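Local structure of pectate lyase (Cellvibrio cellulosa, 1GXM) at residues N66-I71 / P121-Y126; L116-F119 / G125-D128; G48-N53 / I77-F82; L41-N46 / L54-V59; S127-F132 / Q202-R207. The protein cleaves pectate (polygalacturonic acid) by anti-beta-elimination, the chain described being the catalytic module of a longer family 10 polysaccharide lyase. All blocks are in the same frame, centred on the assembly; numbering follows the deposited sequence.

Contact 1: N66-I71 / P121-Y126; sequences NESGTI and PLKGGY
Pro121, preceded by a cis peptide bond, offers its carbonyl to Ser68: Ser68 OG donates to Pro121 O at 2.7 Å, only slightly out of the carbonyl plane (17°) and at 130° to the C=O bond. The proline ring lies alongside, with Pro121 CD 3.6 Å from Ser68 OG. The hydroxyl gets there because it stands beside its own backbone N (chi1 -68°) on a CB that points at the opposing loop. Leu122 turns away and packs on Tyr111 and Asp128. Lys123 was modelled in two conformers, so its part is doubtful; in the one described it folds back, its chain bent at CB-CG and again near the end, and CE comes 3.7 Å from Ser68 OG. One water donates to Ser68 OG at 2.7 Å, giving the hydroxyl a second bond, and in this conformer would accept weakly from Lys123 NZ. The contact closes one end of the small antiparallel pair formed by strands 69-70 and 119-120, where Gly69 pairs with Tyr120; at the other end the chain runs on from Ile71 toward helix 77-90.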
# COMPACT_ATOMS: atom_id res chain seq x y z
N ASN A 66 -2.37 15.45 19.30
CA ASN A 66 -2.70 14.24 20.01
C ASN A 66 -3.73 13.41 19.26
O ASN A 66 -4.47 12.62 19.86
CB ASN A 66 -3.22 14.58 21.40
CG ASN A 66 -3.12 13.42 22.34
OD1 ASN A 66 -4.10 13.05 23.00
ND2 ASN A 66 -1.93 12.84 22.40
N GLU A 67 -3.79 13.62 17.96
CA GLU A 67 -4.77 12.92 17.14
C GLU A 67 -4.20 11.58 16.71
O GLU A 67 -3.02 11.28 16.89
CB GLU A 67 -5.13 13.75 15.91
CG GLU A 67 -5.89 15.04 16.25
CD GLU A 67 -7.26 14.85 16.94
OE1 GLU A 67 -7.82 13.74 17.00
OE2 GLU A 67 -7.80 15.86 17.46
N SER A 68 -5.08 10.75 16.17
CA SER A 68 -4.63 9.51 15.59
C SER A 68 -3.68 9.79 14.43
O SER A 68 -3.81 10.77 13.71
CB SER A 68 -5.79 8.69 15.08
OG SER A 68 -6.57 8.24 16.16
N GLY A 69 -2.67 8.94 14.32
CA GLY A 69 -1.84 8.90 13.14
C GLY A 69 -2.53 8.11 12.05
O GLY A 69 -3.47 7.38 12.30
N THR A 70 -2.05 8.28 10.84
CA THR A 70 -2.61 7.57 9.72
C THR A 70 -1.54 7.16 8.74
O THR A 70 -0.48 7.76 8.65
CB THR A 70 -3.70 8.42 9.04
OG1 THR A 70 -4.34 7.65 8.01
CG2 THR A 70 -3.16 9.63 8.35
N ILE A 71 -1.85 6.09 8.01
CA ILE A 71 -1.05 5.66 6.87
C ILE A 71 -1.79 5.89 5.56
O ILE A 71 -1.37 5.39 4.51
CB ILE A 71 -0.61 4.20 7.02
CG1 ILE A 71 -1.80 3.28 7.21
CG2 ILE A 71 0.34 4.07 8.20
CD1 ILE A 71 -1.46 1.81 7.02
N PRO A 121 -4.64 5.63 17.18
CA PRO A 121 -5.66 4.75 17.73
C PRO A 121 -6.88 4.65 16.84
O PRO A 121 -7.20 5.57 16.08
CB PRO A 121 -5.98 5.40 19.07
CG PRO A 121 -4.66 5.98 19.45
CD PRO A 121 -4.13 6.58 18.18
N LEU A 122 -7.55 3.53 16.95
CA LEU A 122 -8.68 3.22 16.10
C LEU A 122 -9.77 4.24 16.23
O LEU A 122 -10.13 4.66 17.33
CB LEU A 122 -9.22 1.84 16.43
CG LEU A 122 -8.23 0.70 16.24
CD1 LEU A 122 -8.88 -0.63 16.56
CD2 LEU A 122 -7.64 0.71 14.82
N LYS A 123 -10.28 4.66 15.09
CA LYS A 123 -11.34 5.65 15.02
C LYS A 123 -12.71 5.05 14.78
O LYS A 123 -13.72 5.75 14.89
CB LYS A 123 -11.01 6.63 13.92
CG LYS A 123 -9.94 7.63 14.30
CD LYS A 123 -10.59 9.00 14.60
CE LYS A 123 -9.79 9.85 15.55
NZ LYS A 123 -10.20 9.71 16.97
N GLY A 124 -12.76 3.76 14.49
CA GLY A 124 -14.01 3.10 14.18
C GLY A 124 -14.31 3.17 12.70
O GLY A 124 -13.75 3.96 11.95
N GLY A 125 -15.22 2.32 12.28
CA GLY A 125 -15.59 2.20 10.89
C GLY A 125 -14.49 1.57 10.08
O GLY A 125 -13.60 0.88 10.60
N TYR A 126 -14.52 1.83 8.78
CA TYR A 126 -13.67 1.08 7.87
C TYR A 126 -12.20 1.38 8.06
O TYR A 126 -11.37 0.60 7.69
CB TYR A 126 -14.06 1.31 6.41
CG TYR A 126 -13.70 2.68 5.87
CD1 TYR A 126 -12.42 2.93 5.40
CD2 TYR A 126 -14.62 3.70 5.77
CE1 TYR A 126 -12.07 4.15 4.88
CE2 TYR A 126 -14.29 4.95 5.26
CZ TYR A 126 -12.99 5.15 4.81
OH TYR A 126 -12.60 6.36 4.29
O HOH W 1 -7.20 9.22 18.57

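Contact 2: L116-F119 / G125-D128; sequences LPQF and GYSD
Gln118 N donates to Ser127 O at 2.9 Å, meeting the carbonyl almost head-on (C=O...N angle 162°), and so ties the approach to strand 119-120 to a 3-10 turn at 126-128. That turn is closed by its own backbone bond, Asp128 N to Gly125 O, and the whole is a compact chain reversal leading into strand 130-131. The side chain of Gln118 repeats the link: with CG opposite the backbone N (chi1 -168°) and the rest extended, it runs past Ser127 and brings its amide to the serine hydroxyl. This second bond, NE2 to OG, is weak and badly bent, and doubtful because Ser127 was modelled in two conformers. Two waters carry the amide on to the phenol. One donates to Gln118 OE1 at 3.0 Å and the other accepts weakly from Gln118 NE2, and each also lies 2.9 Å from Tyr126 OH. A third water donates to both Phe119 O and Asp128 OD1, the oxygen that also holds Gly124 N. The packing round these bonds is made by four side chains. Pro117 CB rests 3.7 Å from Ser127 O, while Gln118 CB lies 3.4 Å from the same oxygen. Phe119 brings its CD1 corner to within 3.9 Å of Ser127 CB, and Tyr126 CE1 stands 3.8 Å from Gln118 NE2. One polar atom buried here, Phe119 N, has no partner anywhere in the model.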
# COMPACT_ATOMS: atom_id res chain seq x y z
N LEU A 116 -2.56 -3.91 9.70
CA LEU A 116 -2.35 -2.50 10.02
C LEU A 116 -3.58 -1.70 9.64
O LEU A 116 -4.03 -1.77 8.50
CB LEU A 116 -1.15 -1.93 9.27
CG LEU A 116 0.18 -2.62 9.57
CD1 LEU A 116 1.29 -1.97 8.80
CD2 LEU A 116 0.51 -2.50 11.02
N PRO A 117 -4.12 -0.94 10.58
CA PRO A 117 -5.28 -0.10 10.32
C PRO A 117 -4.89 1.18 9.62
O PRO A 117 -3.73 1.58 9.58
CB PRO A 117 -5.78 0.21 11.72
CG PRO A 117 -4.54 0.27 12.53
CD PRO A 117 -3.66 -0.81 11.98
N GLN A 118 -5.87 1.84 9.05
CA GLN A 118 -5.65 3.10 8.38
C GLN A 118 -5.32 4.23 9.34
O GLN A 118 -4.50 5.07 9.03
CB GLN A 118 -6.87 3.45 7.55
CG GLN A 118 -6.64 4.59 6.59
CD GLN A 118 -7.91 4.99 5.84
OE1 GLN A 118 -7.93 5.01 4.59
NE2 GLN A 118 -8.93 5.32 6.57
N PHE A 119 -6.02 4.27 10.46
CA PHE A 119 -5.82 5.26 11.50
C PHE A 119 -5.63 4.52 12.81
O PHE A 119 -6.30 3.52 13.07
CB PHE A 119 -7.03 6.17 11.67
CG PHE A 119 -7.13 7.25 10.66
CD1 PHE A 119 -7.62 6.98 9.40
CD2 PHE A 119 -6.77 8.54 10.96
CE1 PHE A 119 -7.73 7.97 8.46
CE2 PHE A 119 -6.90 9.54 10.02
CZ PHE A 119 -7.37 9.25 8.78
N GLY A 125 -15.22 2.32 12.28
CA GLY A 125 -15.59 2.20 10.89
C GLY A 125 -14.49 1.57 10.08
O GLY A 125 -13.60 0.88 10.60
N TYR A 126 -14.52 1.83 8.78
CA TYR A 126 -13.67 1.08 7.87
C TYR A 126 -12.20 1.38 8.06
O TYR A 126 -11.37 0.60 7.69
CB TYR A 126 -14.06 1.31 6.41
CG TYR A 126 -13.70 2.68 5.87
CD1 TYR A 126 -12.42 2.93 5.40
CD2 TYR A 126 -14.62 3.70 5.77
CE1 TYR A 126 -12.07 4.15 4.88
CE2 TYR A 126 -14.29 4.95 5.26
CZ TYR A 126 -12.99 5.15 4.81
OH TYR A 126 -12.60 6.36 4.29
N SER A 127 -11.89 2.52 8.66
CA SER A 127 -10.51 2.86 8.98
C SER A 127 -9.82 1.85 9.88
O SER A 127 -8.62 1.80 9.90
CB SER A 127 -10.46 4.27 9.59
OG SER A 127 -10.60 5.20 8.55
N ASP A 128 -10.59 1.07 10.63
CA ASP A 128 -10.02 0.06 11.52
C ASP A 128 -9.55 -1.18 10.77
O ASP A 128 -8.81 -1.99 11.31
CB ASP A 128 -11.06 -0.41 12.54
CG ASP A 128 -11.42 0.62 13.55
OD1 ASP A 128 -10.92 1.77 13.52
OD2 ASP A 128 -12.28 0.32 14.42
O HOH W 2 -10.14 5.98 2.75
O HOH W 3 -10.64 7.38 6.20
O HOH W 4 -9.12 3.55 12.71

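Contact 3: G48-N53 / I77-F82; sequences GGWPKN and ITEMVF
Glu79 lays its side chain flat over the indole of Trp50, and nearly all of the close packing is in this one pair. Glu79 CB sits 3.5 Å from the centroid of the six-membered ring, only 8° off its normal, a CH-pi contact over the middle of the face. From there the chain slides across the fused system: Glu79 CG is 3.7 Å from Trp50 CE2, and Glu79 CD reaches 3.8 Å from Trp50 CG above the five-membered ring. The bend at CB-CG (chi2 88°) keeps the glutamate low over the ring, and the carboxylate ends up stacked on it with the planes 19° apart. The two side chains run past each other in opposite directions.

Away from that face the fit is slack. Met80 CB touches the far corner of the indole at Trp50 CZ3 only at 4.5 Å. At the carboxylate end, Pro51 O stays 4.4 Å from Glu79 OE2, and beyond the partly exposed Pro51 the loop leaves helix 77-90, Lys52 reaching Asp72 in a salt bridge.

No hydrogen bond joins the two segments, so cohesion is probably mainly dispersion and CH-pi attraction, while the polar groups are satisfied from outside. Trp50 NE1 bonds to Val40 O, which helps fix the ring. Glu79 OE2 bonds to Tyr56 OH and to a glycerol, probably from the crystallisation liquor, so its charge is met by polar partners outside the contact.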
# COMPACT_ATOMS: atom_id res chain seq x y z
N GLY A 48 3.45 9.30 17.58
CA GLY A 48 4.49 9.03 16.60
C GLY A 48 4.04 9.01 15.15
O GLY A 48 4.86 8.98 14.25
N GLY A 49 2.73 8.96 14.94
CA GLY A 49 2.19 9.03 13.59
C GLY A 49 2.01 10.46 13.14
O GLY A 49 2.11 11.40 13.92
N TRP A 50 1.69 10.62 11.87
CA TRP A 50 1.33 11.90 11.31
C TRP A 50 -0.11 11.90 10.84
O TRP A 50 -0.65 10.87 10.45
CB TRP A 50 2.16 12.26 10.09
CG TRP A 50 3.49 12.90 10.42
CD1 TRP A 50 3.78 14.21 10.33
CD2 TRP A 50 4.70 12.23 10.82
NE1 TRP A 50 5.09 14.42 10.68
CE2 TRP A 50 5.68 13.23 10.98
CE3 TRP A 50 5.04 10.91 11.08
CZ2 TRP A 50 6.97 12.93 11.36
CZ3 TRP A 50 6.35 10.62 11.43
CH2 TRP A 50 7.29 11.63 11.58
N PRO A 51 -0.72 13.08 10.84
CA PRO A 51 -2.02 13.24 10.20
C PRO A 51 -1.77 13.29 8.69
O PRO A 51 -0.64 13.50 8.25
CB PRO A 51 -2.51 14.59 10.72
CG PRO A 51 -1.52 15.06 11.66
CD PRO A 51 -0.22 14.36 11.37
N LYS A 52 -2.82 13.11 7.91
CA LYS A 52 -2.66 13.20 6.46
C LYS A 52 -2.91 14.60 5.93
O LYS A 52 -3.44 15.46 6.63
CB LYS A 52 -3.57 12.21 5.74
CG LYS A 52 -5.03 12.45 5.94
CD LYS A 52 -5.85 11.57 5.05
CE LYS A 52 -7.32 11.79 5.21
NZ LYS A 52 -8.05 10.87 4.29
N ASN A 53 -2.49 14.80 4.69
CA ASN A 53 -2.90 15.94 3.85
C ASN A 53 -2.34 17.29 4.29
O ASN A 53 -2.88 18.33 3.91
CB ASN A 53 -4.43 16.04 3.77
CG ASN A 53 -5.08 14.83 3.14
OD1 ASN A 53 -4.43 14.03 2.47
ND2 ASN A 53 -6.38 14.70 3.35
N ILE A 77 4.35 6.94 6.88
CA ILE A 77 5.36 6.15 6.21
C ILE A 77 6.31 7.01 5.39
O ILE A 77 7.51 6.76 5.37
CB ILE A 77 4.73 4.99 5.39
CG1 ILE A 77 3.74 5.49 4.34
CG2 ILE A 77 4.09 4.01 6.36
CD1 ILE A 77 3.22 4.40 3.40
N THR A 78 5.79 8.06 4.76
CA THR A 78 6.64 8.92 3.95
C THR A 78 7.48 9.80 4.87
O THR A 78 8.69 9.89 4.71
CB THR A 78 5.81 9.79 3.04
OG1 THR A 78 4.95 8.97 2.24
CG2 THR A 78 6.71 10.51 2.05
N GLU A 79 6.84 10.44 5.83
CA GLU A 79 7.54 11.32 6.76
C GLU A 79 8.66 10.60 7.48
O GLU A 79 9.76 11.15 7.65
CB GLU A 79 6.57 11.91 7.81
CG GLU A 79 5.62 12.95 7.27
CD GLU A 79 4.33 12.40 6.71
OE1 GLU A 79 4.27 11.20 6.40
OE2 GLU A 79 3.39 13.19 6.55
N MET A 80 8.43 9.37 7.89
CA MET A 80 9.45 8.67 8.69
C MET A 80 10.65 8.28 7.83
O MET A 80 11.78 8.31 8.32
CB MET A 80 8.88 7.51 9.48
CG MET A 80 8.88 6.22 8.76
SD MET A 80 7.66 5.19 9.42
CE MET A 80 8.60 4.24 10.60
N VAL A 81 10.42 7.94 6.57
CA VAL A 81 11.52 7.56 5.69
C VAL A 81 12.34 8.82 5.42
O VAL A 81 13.56 8.82 5.49
CB VAL A 81 11.00 6.93 4.39
CG1 VAL A 81 12.12 6.79 3.37
CG2 VAL A 81 10.38 5.57 4.68
N PHE A 82 11.64 9.90 5.10
CA PHE A 82 12.26 11.19 4.88
C PHE A 82 13.10 11.63 6.06
O PHE A 82 14.27 11.99 5.91
CB PHE A 82 11.15 12.19 4.57
CG PHE A 82 11.61 13.61 4.57
CD1 PHE A 82 12.49 14.07 3.60
CD2 PHE A 82 11.16 14.48 5.54
CE1 PHE A 82 12.90 15.40 3.61
CE2 PHE A 82 11.55 15.79 5.55
CZ PHE A 82 12.41 16.26 4.59

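Contact 4: L41-N46 / L54-V59; sequences LSYQQN and LDYNSV
Tyr43 is the bump of this contact: its ring projects from the segment 41-46 and lies across a shallow hollow of Leu54, Tyr56 and Val59, all on one side of the ring plane. Its CG stands beside the backbone N (chi1 -73°), which carries the ring to the loop 54-59. Leu54 fills the base of the ring. Its CD1 is 3.5 Å from Tyr43 CD1 and also reaches the CB, while CD2 lies more loosely, near Tyr43 CD1 and CE1. Tyr56 forms another wall, with Tyr43 CD2 in the plane of the Tyr56 ring, at its edge, 3.9 Å from Tyr56 CE1. The ring planes are 59° apart, an oblique pairing in which the two side chains pass in opposite directions. Val59 closes the far end, where CG2 lies 3.7 Å from Tyr43 CE2 and 3.4 Å from Tyr43 OH. The phenol itself is bonded to Gly60 O, just past the valine, so the ring is held at its tip as well as by packing.

A tight backbone probably helps shape the hollow. Asp55 centres an inverse gamma turn, and its carbonyl accepts from both Ser58 N and Val59 N, which brings Val59 round to the same ring as Leu54. Gln45 NE2 donates to Tyr43 O at 2.8 Å, from above the carbonyl plane, and probably steadies the backbone at Tyr43. Tyr56 packs on Val39 and Val40 and edge-to-face with Trp32, so the contact borders helix 37-42, whose Leu41 faces helix 93-109.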
# COMPACT_ATOMS: atom_id res chain seq x y z
N LEU A 41 8.74 17.51 10.90
CA LEU A 41 8.92 17.03 12.26
C LEU A 41 7.83 17.59 13.18
O LEU A 41 7.30 16.91 14.05
CB LEU A 41 10.30 17.45 12.77
CG LEU A 41 10.63 17.14 14.21
CD1 LEU A 41 10.55 15.64 14.53
CD2 LEU A 41 12.02 17.66 14.50
N SER A 42 7.52 18.86 12.97
CA SER A 42 6.65 19.61 13.87
C SER A 42 5.19 19.19 13.81
O SER A 42 4.43 19.57 14.68
CB SER A 42 6.76 21.10 13.59
OG SER A 42 6.11 21.44 12.39
N TYR A 43 4.81 18.38 12.81
CA TYR A 43 3.45 17.86 12.74
C TYR A 43 3.30 16.43 13.24
O TYR A 43 2.21 15.90 13.26
CB TYR A 43 2.91 17.95 11.30
CG TYR A 43 2.60 19.37 10.96
CD1 TYR A 43 1.38 19.93 11.29
CD2 TYR A 43 3.55 20.18 10.37
CE1 TYR A 43 1.10 21.26 11.02
CE2 TYR A 43 3.28 21.51 10.10
CZ TYR A 43 2.06 22.05 10.44
OH TYR A 43 1.78 23.38 10.20
N GLN A 44 4.39 15.80 13.65
CA GLN A 44 4.29 14.48 14.22
C GLN A 44 3.44 14.53 15.47
O GLN A 44 3.61 15.39 16.34
CB GLN A 44 5.67 13.93 14.54
CG GLN A 44 5.63 12.44 14.77
CD GLN A 44 7.00 11.84 15.03
OE1 GLN A 44 7.93 12.56 15.39
NE2 GLN A 44 7.13 10.53 14.83
N GLN A 45 2.49 13.63 15.57
CA GLN A 45 1.63 13.54 16.73
C GLN A 45 2.37 12.88 17.87
O GLN A 45 3.42 12.26 17.68
CB GLN A 45 0.36 12.74 16.40
CG GLN A 45 -0.41 13.32 15.21
CD GLN A 45 -0.86 14.75 15.43
OE1 GLN A 45 -1.86 14.99 16.09
NE2 GLN A 45 -0.15 15.69 14.83
N ASN A 46 1.81 13.01 19.06
CA ASN A 46 2.42 12.43 20.26
C ASN A 46 2.62 10.94 20.12
O ASN A 46 3.61 10.38 20.61
CB ASN A 46 1.58 12.76 21.49
CG ASN A 46 1.57 14.24 21.82
OD1 ASN A 46 2.55 14.93 21.63
ND2 ASN A 46 0.43 14.73 22.27
N LEU A 54 -1.27 17.29 5.07
CA LEU A 54 -0.62 18.54 5.43
C LEU A 54 0.28 19.00 4.28
O LEU A 54 1.04 18.21 3.72
CB LEU A 54 0.19 18.38 6.71
CG LEU A 54 -0.68 18.12 7.95
CD1 LEU A 54 0.13 17.48 9.06
CD2 LEU A 54 -1.33 19.42 8.45
N ASP A 55 0.20 20.29 3.96
CA ASP A 55 0.96 20.87 2.85
C ASP A 55 2.32 21.35 3.36
O ASP A 55 2.52 22.54 3.59
CB ASP A 55 0.17 22.02 2.23
CG ASP A 55 0.75 22.50 0.90
OD1 ASP A 55 1.82 22.01 0.46
OD2 ASP A 55 0.18 23.39 0.23
N TYR A 56 3.26 20.42 3.53
CA TYR A 56 4.53 20.74 4.19
C TYR A 56 5.36 21.75 3.42
O TYR A 56 6.17 22.43 4.02
CB TYR A 56 5.39 19.52 4.39
CG TYR A 56 4.74 18.47 5.25
CD1 TYR A 56 4.39 18.74 6.57
CD2 TYR A 56 4.48 17.21 4.75
CE1 TYR A 56 3.81 17.77 7.35
CE2 TYR A 56 3.91 16.24 5.52
CZ TYR A 56 3.57 16.52 6.82
OH TYR A 56 2.98 15.55 7.59
N ASN A 57 5.16 21.82 2.12
CA ASN A 57 5.88 22.78 1.29
C ASN A 57 5.39 24.21 1.45
O ASN A 57 6.09 25.14 1.05
CB ASN A 57 5.82 22.37 -0.17
CG ASN A 57 6.72 21.19 -0.46
OD1 ASN A 57 7.77 21.04 0.17
ND2 ASN A 57 6.30 20.33 -1.39
N SER A 58 4.21 24.40 2.03
CA SER A 58 3.68 25.76 2.23
C SER A 58 3.55 26.20 3.69
O SER A 58 3.74 27.37 4.01
CB SER A 58 2.35 25.94 1.49
OG SER A 58 1.41 24.95 1.82
N VAL A 59 3.24 25.26 4.58
CA VAL A 59 2.93 25.63 5.95
C VAL A 59 4.18 25.85 6.80
O VAL A 59 5.24 25.29 6.55
CB VAL A 59 1.98 24.60 6.66
CG1 VAL A 59 0.69 24.45 5.90
CG2 VAL A 59 2.67 23.26 6.88

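Contact 5: S127-F132 / Q202-R207; sequences SDHATF and QPKKAR
His129 and Lys204 mark the nearest approach of the two backbones, their CA atoms 7.7 Å apart, and no hydrogen bond joins the two main chains directly. Segment 127-132 starts in a 3-10 turn, but both meeting residues have extended backbone angles; His129 leads into strand 130-131, and Lys204 lies in a loop beyond strand 195-196. The CB atoms of both point at the other segment, and the gap is filled by imidazole and lysine methylenes.

Lys204 crosses the histidine at about a right angle. Its CG hangs over the ring centre, 3.6 Å from the centroid and 10° off the normal, a CH-pi contact. Its CB lies over the same face, 3.5 Å from His129 NE2. A bend at CB-CG (chi2 -66°) then takes the chain off the ring, and NZ ends in a salt bridge with Asp200 and a bond to Gln202 OE1. At the ring's edge, Lys205 O comes 3.7 Å from His129 CD2. A water in the ring plane joins the two segments, 2.9 Å from His129 NE2 and donating to Lys205 O at 2.8 Å. His129 ND1 bonds to a glycerol, probably from the crystallisation liquor. Thr131 OG1 donates to His129 O, which probably helps hold the backbone at His129.

Strand 130-131 pairs antiparallel with strand 195-196, whose Gln195 also touches His129 and makes a backbone bond with Lys204. Ala130 and Phe132 pack on Tyr177, so the strand next to the contact is backed by helix 161-181.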
# COMPACT_ATOMS: atom_id res chain seq x y z
N SER A 127 -11.89 2.52 8.66
CA SER A 127 -10.51 2.86 8.98
C SER A 127 -9.82 1.85 9.88
O SER A 127 -8.62 1.80 9.90
CB SER A 127 -10.46 4.27 9.59
OG SER A 127 -10.60 5.20 8.55
N ASP A 128 -10.59 1.07 10.63
CA ASP A 128 -10.02 0.06 11.52
C ASP A 128 -9.55 -1.18 10.77
O ASP A 128 -8.81 -1.99 11.31
CB ASP A 128 -11.06 -0.41 12.54
CG ASP A 128 -11.42 0.62 13.55
OD1 ASP A 128 -10.92 1.77 13.52
OD2 ASP A 128 -12.28 0.32 14.42
N HIS A 129 -10.04 -1.37 9.55
CA HIS A 129 -9.72 -2.57 8.80
C HIS A 129 -8.24 -2.61 8.44
O HIS A 129 -7.58 -1.58 8.40
CB HIS A 129 -10.53 -2.67 7.52
CG HIS A 129 -11.99 -2.84 7.74
ND1 HIS A 129 -12.51 -3.64 8.74
CD2 HIS A 129 -13.05 -2.32 7.08
CE1 HIS A 129 -13.83 -3.59 8.68
NE2 HIS A 129 -14.18 -2.81 7.68
N ALA A 130 -7.74 -3.81 8.17
CA ALA A 130 -6.45 -3.96 7.51
C ALA A 130 -6.54 -3.19 6.20
O ALA A 130 -7.38 -3.49 5.35
CB ALA A 130 -6.16 -5.43 7.23
N THR A 131 -5.69 -2.18 6.04
CA THR A 131 -5.87 -1.20 4.98
C THR A 131 -4.77 -1.29 3.96
O THR A 131 -3.68 -0.79 4.15
CB THR A 131 -5.92 0.18 5.56
OG1 THR A 131 -7.05 0.24 6.43
CG2 THR A 131 -6.19 1.22 4.47
N PHE A 132 -5.07 -1.95 2.86
CA PHE A 132 -4.16 -1.97 1.73
C PHE A 132 -4.31 -0.74 0.87
O PHE A 132 -3.39 -0.37 0.16
CB PHE A 132 -4.35 -3.23 0.90
CG PHE A 132 -4.06 -4.47 1.66
CD1 PHE A 132 -2.80 -4.71 2.16
CD2 PHE A 132 -5.04 -5.42 1.91
CE1 PHE A 132 -2.51 -5.85 2.86
CE2 PHE A 132 -4.75 -6.55 2.63
CZ PHE A 132 -3.50 -6.77 3.09
N GLN A 202 -11.56 -11.18 6.09
CA GLN A 202 -12.52 -11.14 4.99
C GLN A 202 -12.42 -9.82 4.25
O GLN A 202 -12.19 -8.80 4.86
CB GLN A 202 -13.95 -11.22 5.53
CG GLN A 202 -14.43 -12.43 6.29
CD GLN A 202 -15.87 -12.20 6.88
OE1 GLN A 202 -16.49 -11.17 6.62
NE2 GLN A 202 -16.34 -13.14 7.67
N PRO A 203 -12.69 -9.80 2.96
CA PRO A 203 -12.86 -8.53 2.26
C PRO A 203 -13.93 -7.69 2.90
O PRO A 203 -14.95 -8.18 3.34
CB PRO A 203 -13.30 -8.96 0.87
CG PRO A 203 -12.66 -10.30 0.71
CD PRO A 203 -12.81 -10.96 2.06
N LYS A 204 -13.67 -6.40 2.93
CA LYS A 204 -14.59 -5.42 3.49
C LYS A 204 -14.81 -4.27 2.53
O LYS A 204 -14.04 -4.06 1.59
CB LYS A 204 -14.03 -4.83 4.79
CG LYS A 204 -13.74 -5.85 5.85
CD LYS A 204 -14.97 -6.54 6.40
CE LYS A 204 -14.56 -7.55 7.42
NZ LYS A 204 -15.74 -8.31 7.98
N LYS A 205 -15.87 -3.52 2.79
CA LYS A 205 -16.12 -2.25 2.13
C LYS A 205 -15.31 -1.15 2.84
O LYS A 205 -14.85 -1.31 3.96
CB LYS A 205 -17.59 -1.84 2.23
CG LYS A 205 -18.61 -2.88 1.81
CD LYS A 205 -20.05 -2.34 1.95
CE LYS A 205 -21.13 -3.41 1.84
NZ LYS A 205 -21.32 -3.92 0.47
N ALA A 206 -15.18 -0.02 2.16
CA ALA A 206 -14.62 1.18 2.76
C ALA A 206 -15.65 2.28 2.59
O ALA A 206 -16.73 2.21 3.19
CB ALA A 206 -13.25 1.52 2.21
N ARG A 207 -15.36 3.26 1.74
CA ARG A 207 -16.33 4.29 1.43
C ARG A 207 -17.47 3.69 0.62
O ARG A 207 -17.43 2.52 0.25
CB ARG A 207 -15.66 5.47 0.74
CG ARG A 207 -14.69 6.14 1.67
CD ARG A 207 -13.85 7.21 1.06
NE ARG A 207 -12.89 6.64 0.15
CZ ARG A 207 -11.91 7.31 -0.43
NH1 ARG A 207 -11.77 8.61 -0.19
NH2 ARG A 207 -11.08 6.71 -1.27
O HOH W 5 -16.31 -1.39 6.35

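How the contacts relate
All five contacts tie loops and short strands to the helices of the catalytic module, a member of the pectic acid lyase family (six-hairpin clan). Contact 4 lies farthest out, about 22 Å from the chain centre and about 9 Å between centres from contact 3, where Pro51 packs on Tyr43. Along the chain, contacts 3 and 4 alternate, as do 1 and 3; contact 4 closes before contact 1 opens. Contacts 1 and 3 meet where Trp50 O receives Thr70 N. Contacts 1 and 2, centres about 6 Å apart, share Gly125 and Tyr126; contact 2 passes Ser127 and Asp128 on to contact 5, which reaches furthest along the sequence and lies about 26 Å from contact 4, centre to centre.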